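PDB 4FPW: CalU16 from Micromonospora echinospora, which probably serves as a self-sacrifice resistance protein that protects its producer from the enediyne antibiotic calicheamicin. Local coordinates for residues I84-E89 against S94-R99; L111-T116 against V126-A131. One frame throughout, in Å; residues are numbered along the deposited sequence.

Interaction 1: residues I84-E89 against S94-R99; sequences ISWVYE and SEVELR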
loop_
_atom_site.group_PDB
_atom_site.type_symbol
_atom_site.label_atom_id
_atom_site.label_comp_id
_atom_site.label_asym_id
_atom_site.label_seq_id
_atom_site.Cartn_x
_atom_site.Cartn_y
_atom_site.Cartn_z
ATOM N N ILE A 84 4.335 7.736 -3.454
ATOM C CA ILE A 84 4.445 7.511 -4.866
ATOM C C ILE A 84 3.096 7.771 -5.521
ATOM O O ILE A 84 2.049 7.628 -4.864
ATOM C CB ILE A 84 4.857 6.065 -5.176
ATOM C CG1 ILE A 84 3.880 5.052 -4.555
ATOM C CG2 ILE A 84 6.261 5.809 -4.693
ATOM C CD1 ILE A 84 3.766 3.782 -5.364
ATOM N N SER A 85 3.125 8.151 -6.799
ATOM C CA SER A 85 1.896 8.302 -7.588
ATOM C C SER A 85 1.532 6.931 -8.084
ATOM O O SER A 85 2.326 6.011 -8.001
ATOM C CB SER A 85 2.079 9.253 -8.796
ATOM O OG SER A 85 2.879 8.668 -9.823
ATOM N N TRP A 86 0.333 6.798 -8.617
ATOM C CA TRP A 86 -0.188 5.492 -8.941
ATOM C C TRP A 86 -1.108 5.597 -10.164
ATOM O O TRP A 86 -2.281 5.995 -10.046
ATOM C CB TRP A 86 -0.926 4.945 -7.721
ATOM C CG TRP A 86 -1.231 3.512 -7.796
ATOM C CD1 TRP A 86 -2.367 2.941 -8.280
ATOM C CD2 TRP A 86 -0.388 2.444 -7.373
ATOM N NE1 TRP A 86 -2.280 1.569 -8.205
ATOM C CE2 TRP A 86 -1.075 1.240 -7.642
ATOM C CE3 TRP A 86 0.891 2.387 -6.793
ATOM C CZ2 TRP A 86 -0.537 -0.003 -7.348
ATOM C CZ3 TRP A 86 1.421 1.155 -6.483
ATOM C CH2 TRP A 86 0.706 -0.032 -6.758
ATOM N N VAL A 87 -0.566 5.256 -11.340
ATOM C CA VAL A 87 -1.326 5.383 -12.589
ATOM C C VAL A 87 -1.736 4.004 -13.133
ATOM O O VAL A 87 -0.915 3.084 -13.177
ATOM C CB VAL A 87 -0.642 6.310 -13.654
ATOM C CG1 VAL A 87 0.782 6.722 -13.279
ATOM C CG2 VAL A 87 -0.701 5.707 -15.057
ATOM N N TYR A 88 -3.020 3.871 -13.494
ATOM C CA TYR A 88 -3.567 2.624 -14.030
ATOM C C TYR A 88 -4.644 2.868 -15.110
ATOM O O TYR A 88 -5.504 3.745 -14.986
ATOM C CB TYR A 88 -4.102 1.723 -12.909
ATOM C CG TYR A 88 -4.366 0.278 -13.336
ATOM C CD1 TYR A 88 -3.315 -0.589 -13.623
ATOM C CD2 TYR A 88 -5.675 -0.220 -13.453
ATOM C CE1 TYR A 88 -3.547 -1.903 -14.017
ATOM C CE2 TYR A 88 -5.921 -1.532 -13.835
ATOM C CZ TYR A 88 -4.857 -2.374 -14.115
ATOM O OH TYR A 88 -5.108 -3.675 -14.505
ATOM N N GLU A 89 -4.593 2.053 -16.153
ATOM C CA GLU A 89 -5.262 2.324 -17.434
ATOM C C GLU A 89 -6.661 2.990 -17.407
ATOM O O GLU A 89 -6.849 4.111 -17.930
ATOM C CB GLU A 89 -5.316 1.020 -18.245
ATOM C CG GLU A 89 -6.130 1.066 -19.530
ATOM C CD GLU A 89 -5.566 2.028 -20.552
ATOM O OE1 GLU A 89 -5.217 1.561 -21.661
ATOM O OE2 GLU A 89 -5.476 3.240 -20.248
ATOM N N SER A 94 -3.867 8.122 -8.574
ATOM C CA SER A 94 -3.973 7.862 -7.146
ATOM C C SER A 94 -2.659 8.207 -6.493
ATOM O O SER A 94 -1.708 8.603 -7.163
ATOM C CB SER A 94 -4.254 6.381 -6.908
ATOM O OG SER A 94 -5.512 5.969 -7.413
ATOM N N GLU A 95 -2.602 8.034 -5.178
ATOM C CA GLU A 95 -1.380 8.287 -4.421
ATOM C C GLU A 95 -1.351 7.276 -3.309
ATOM O O GLU A 95 -2.385 6.976 -2.716
ATOM C CB GLU A 95 -1.441 9.693 -3.854
ATOM C CG GLU A 95 -0.131 10.395 -3.563
ATOM C CD GLU A 95 -0.370 11.889 -3.378
ATOM O OE1 GLU A 95 -0.764 12.538 -4.375
ATOM O OE2 GLU A 95 -0.202 12.412 -2.247
ATOM N N VAL A 96 -0.169 6.739 -3.042
ATOM C CA VAL A 96 0.015 5.725 -2.030
ATOM C C VAL A 96 1.142 6.176 -1.102
ATOM O O VAL A 96 2.118 6.799 -1.553
ATOM C CB VAL A 96 0.365 4.341 -2.624
ATOM C CG1 VAL A 96 0.102 3.245 -1.585
ATOM C CG2 VAL A 96 -0.447 4.041 -3.869
ATOM N N GLU A 97 1.009 5.859 0.192
ATOM C CA GLU A 97 2.019 6.262 1.157
ATOM C C GLU A 97 2.272 5.192 2.176
ATOM O O GLU A 97 1.346 4.547 2.674
ATOM C CB GLU A 97 1.626 7.552 1.876
ATOM C CG GLU A 97 2.771 8.179 2.648
ATOM C CD GLU A 97 2.369 9.454 3.346
ATOM O OE1 GLU A 97 2.278 10.508 2.684
ATOM O OE2 GLU A 97 2.132 9.404 4.567
ATOM N N LEU A 98 3.542 5.008 2.487
ATOM C CA LEU A 98 3.922 4.087 3.508
ATOM C C LEU A 98 4.639 4.856 4.589
ATOM O O LEU A 98 5.586 5.575 4.289
ATOM C CB LEU A 98 4.845 3.027 2.939
ATOM C CG LEU A 98 5.222 1.956 3.966
ATOM C CD1 LEU A 98 4.198 0.834 3.937
ATOM C CD2 LEU A 98 6.619 1.430 3.688
ATOM N N ARG A 99 4.172 4.699 5.831
ATOM C CA ARG A 99 4.867 5.176 7.024
ATOM C C ARG A 99 5.171 3.991 7.934
ATOM O O ARG A 99 4.275 3.218 8.278
ATOM C CB ARG A 99 4.016 6.173 7.806
ATOM C CG ARG A 99 3.420 7.276 6.960
ATOM C CD ARG A 99 2.333 8.036 7.707
ATOM N NE ARG A 99 1.267 8.393 6.777
ATOM C CZ ARG A 99 0.090 7.779 6.660
ATOM N NH1 ARG A 99 -0.246 6.773 7.456
ATOM N NH2 ARG A 99 -0.778 8.210 5.745
#

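Interaction 2: residues L111-T116 against V126-A131; sequences LEHATT and VGWEMA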
loop_
_atom_site.group_PDB
_atom_site.type_symbol
_atom_site.label_atom_id
_atom_site.label_comp_id
_atom_site.label_asym_id
_atom_site.label_seq_id
_atom_site.Cartn_x
_atom_site.Cartn_y
_atom_site.Cartn_z
ATOM N N LEU A 111 -0.091 1.898 5.632
ATOM C CA LEU A 111 -0.170 2.044 4.204
ATOM C C LEU A 111 -1.482 2.662 3.808
ATOM O O LEU A 111 -2.543 2.059 4.021
ATOM C CB LEU A 111 0.014 0.719 3.487
ATOM C CG LEU A 111 0.194 0.924 1.975
ATOM C CD1 LEU A 111 1.218 -0.061 1.457
ATOM C CD2 LEU A 111 -1.109 0.772 1.207
ATOM N N GLU A 112 -1.385 3.856 3.204
ATOM C CA GLU A 112 -2.539 4.647 2.813
ATOM C C GLU A 112 -2.511 4.915 1.327
ATOM O O GLU A 112 -1.556 5.497 0.804
ATOM C CB GLU A 112 -2.569 5.986 3.559
ATOM C CG GLU A 112 -3.745 6.864 3.142
ATOM C CD GLU A 112 -3.926 8.108 3.982
ATOM O OE1 GLU A 112 -3.061 8.432 4.829
ATOM O OE2 GLU A 112 -4.967 8.761 3.794
ATOM N N HIS A 113 -3.577 4.496 0.670
ATOM C CA HIS A 113 -3.790 4.720 -0.741
ATOM C C HIS A 113 -5.001 5.628 -0.845
ATOM O O HIS A 113 -6.088 5.287 -0.372
ATOM C CB HIS A 113 -4.069 3.393 -1.431
ATOM C CG HIS A 113 -3.994 3.445 -2.928
ATOM N ND1 HIS A 113 -3.530 2.385 -3.676
ATOM C CD2 HIS A 113 -4.330 4.407 -3.818
ATOM C CE1 HIS A 113 -3.597 2.680 -4.958
ATOM N NE2 HIS A 113 -4.072 3.903 -5.070
ATOM N N ALA A 114 -4.790 6.799 -1.442
ATOM C CA ALA A 114 -5.830 7.790 -1.625
ATOM C C ALA A 114 -6.215 7.827 -3.091
ATOM O O ALA A 114 -5.350 7.730 -3.969
ATOM C CB ALA A 114 -5.334 9.155 -1.178
ATOM N N THR A 115 -7.515 7.984 -3.337
ATOM C CA THR A 115 -8.075 8.025 -4.676
ATOM C C THR A 115 -9.458 8.651 -4.655
ATOM O O THR A 115 -10.237 8.407 -3.735
ATOM C CB THR A 115 -8.243 6.628 -5.267
ATOM O OG1 THR A 115 -9.127 6.707 -6.394
ATOM C CG2 THR A 115 -8.832 5.651 -4.234
ATOM N N THR A 116 -9.758 9.425 -5.692
ATOM C CA THR A 116 -11.012 10.159 -5.815
ATOM C C THR A 116 -12.141 9.241 -6.280
ATOM O O THR A 116 -13.299 9.642 -6.298
ATOM C CB THR A 116 -10.884 11.285 -6.873
ATOM O OG1 THR A 116 -10.566 10.701 -8.141
ATOM C CG2 THR A 116 -9.784 12.295 -6.510
ATOM N N VAL A 126 -8.451 -3.755 -0.338
ATOM C CA VAL A 126 -8.389 -5.203 -0.432
ATOM C C VAL A 126 -7.095 -5.648 -1.114
ATOM O O VAL A 126 -6.434 -6.551 -0.642
ATOM C CB VAL A 126 -9.609 -5.775 -1.191
ATOM C CG1 VAL A 126 -9.476 -7.279 -1.364
ATOM C CG2 VAL A 126 -10.910 -5.444 -0.466
ATOM N N GLY A 127 -6.724 -4.986 -2.207
ATOM C CA GLY A 127 -5.553 -5.355 -2.972
ATOM C C GLY A 127 -4.280 -5.237 -2.186
ATOM O O GLY A 127 -3.387 -6.075 -2.316
ATOM N N TRP A 128 -4.175 -4.203 -1.370
ATOM C CA TRP A 128 -3.010 -4.094 -0.490
ATOM C C TRP A 128 -3.023 -5.116 0.628
ATOM O O TRP A 128 -1.974 -5.622 1.023
ATOM C CB TRP A 128 -2.874 -2.695 0.095
ATOM C CG TRP A 128 -2.374 -1.764 -0.919
ATOM C CD1 TRP A 128 -3.079 -0.796 -1.544
ATOM C CD2 TRP A 128 -1.059 -1.742 -1.489
ATOM N NE1 TRP A 128 -2.291 -0.157 -2.452
ATOM C CE2 TRP A 128 -1.041 -0.709 -2.437
ATOM C CE3 TRP A 128 0.114 -2.474 -1.261
ATOM C CZ2 TRP A 128 0.104 -0.381 -3.179
ATOM C CZ3 TRP A 128 1.255 -2.154 -2.001
ATOM C CH2 TRP A 128 1.237 -1.111 -2.945
ATOM N N GLU A 129 -4.202 -5.416 1.148
ATOM C CA GLU A 129 -4.292 -6.376 2.245
ATOM C C GLU A 129 -3.798 -7.735 1.802
ATOM O O GLU A 129 -3.047 -8.377 2.534
ATOM C CB GLU A 129 -5.715 -6.489 2.756
ATOM C CG GLU A 129 -6.032 -5.519 3.873
ATOM C CD GLU A 129 -7.441 -5.709 4.375
ATOM O OE1 GLU A 129 -8.380 -5.174 3.757
ATOM O OE2 GLU A 129 -7.632 -6.424 5.364
HETATM N N MSE A 130 -4.203 -8.158 0.602
HETATM C CA MSE A 130 -3.750 -9.434 0.032
HETATM C C MSE A 130 -2.253 -9.411 -0.074
HETATM O O MSE A 130 -1.568 -10.377 0.274
HETATM C CB MSE A 130 -4.288 -9.660 -1.377
HETATM C CG MSE A 130 -5.814 -9.722 -1.467
HETATM SE SE MSE A 130 -6.569 -11.272 -0.484
HETATM C CE MSE A 130 -8.333 -10.488 -0.523
ATOM N N ALA A 131 -1.727 -8.294 -0.556
ATOM C CA ALA A 131 -0.292 -8.143 -0.736
ATOM C C ALA A 131 0.463 -8.114 0.589
ATOM O O ALA A 131 1.547 -8.698 0.703
ATOM C CB ALA A 131 0.008 -6.879 -1.527
#

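Interaction 1: residues I84-E89 against S94-R99
Val96 presses its CG2 methyl against the indole of Trp86, 3.6 Å from Trp86 CE3, and meets the ring plane at an oblique angle. The methyl also lies near CD2, beside the fused bond of the indole. With Trp86 CG anti to the backbone N (chi1 -166°), the ring stands out from the sheet on the face that Val96 shares. Ile84 CD1 meets the ring edge in plane. Nearer the backbone, Ser94 brings CB to within 3.7 Å of Trp86 CB. Ile84 lies alongside Val96 and points the same way, with its CG1 4.1 Å from Val96 CB.

All four side chains project from one face of a beta hairpin, formed by strands 81-86 and 94-103 in the antiparallel sheet of a Bet v 1-like (AHA1 family) domain. Ile84 and Val96 form a hydrogen-bonded pair: Val96 N gives a nearly straight bond (171°) to Ile84 O at 3.0 Å, and Ile84 N returns one to Val96 O at 3.1 Å. The pair Trp86 and Ser94 is less regular. Ser94 N reaches Trp86 O at 3.0 Å, while the return bond from Trp86 N to Ser94 O is weak, bent to 123°. Between them, the non-hydrogen-bonded pair Ser85 and Glu95 faces the opposite way, where Ser85 OG bonds to Asp72 N and Glu95 forms a salt bridge with Arg13.

Interaction 2: residues L111-T116 against V126-A131
Leu111 lays its CD2 methyl on one face of the Trp128 indole, 3.6 Å from the centroid of the five-membered ring and only 11° off its normal, a CH-pi contact. The second methyl, Leu111 CD1, is shifted toward the six-membered ring and lies 3.8 Å from Trp128 CE3. At the ring edge, Trp128 NE1 donates a hydrogen bond of 3.1 Å to His113 ND1. The N-H points almost straight at the acceptor (161°), and the bond lies close to both ring planes, although these planes are turned 58° from each other. One indole is thus held by a methyl over its face and by a nitrogen at its rim, which together restrict its rotation.

Leu111 and His113 alternate with Glu112 along strand 106-115, so both send their side chains toward helix 118-138. Backbone bonds to Ile25 and Ile23 of strand 20-29 fix the strand that carries them. Next to Trp128 in the helix, Glu129 is tied to Arg8 by a salt bridge and to Trp173 of helix 161-177 by a hydrogen bond. A long helix lying against the inner face of a curved antiparallel sheet is the hallmark of the helix-grip, Bet v 1-like fold.

How the interactions relate
Strands 94-103 and 106-115 are neighbours in the sheet, so interactions 1 and 2, with centres about 9 Å apart, meet directly. Glu97 N lies 2.7 Å from Glu112 O, a probable hydrogen bond between the strands, and on the face turned from helix 118-138 Arg99 NH2 forms a salt bridge of 2.5 Å with Glu112 OE1. On the helix side, the Trp86 ring meets His113 edge-to-face and also touches the indole of Trp128, while Val96 reaches both His113 and Trp128. The aromatic residues of the two contacts therefore form one cluster between sheet and helix, the region where related Bet v 1-like proteins commonly bind ligands.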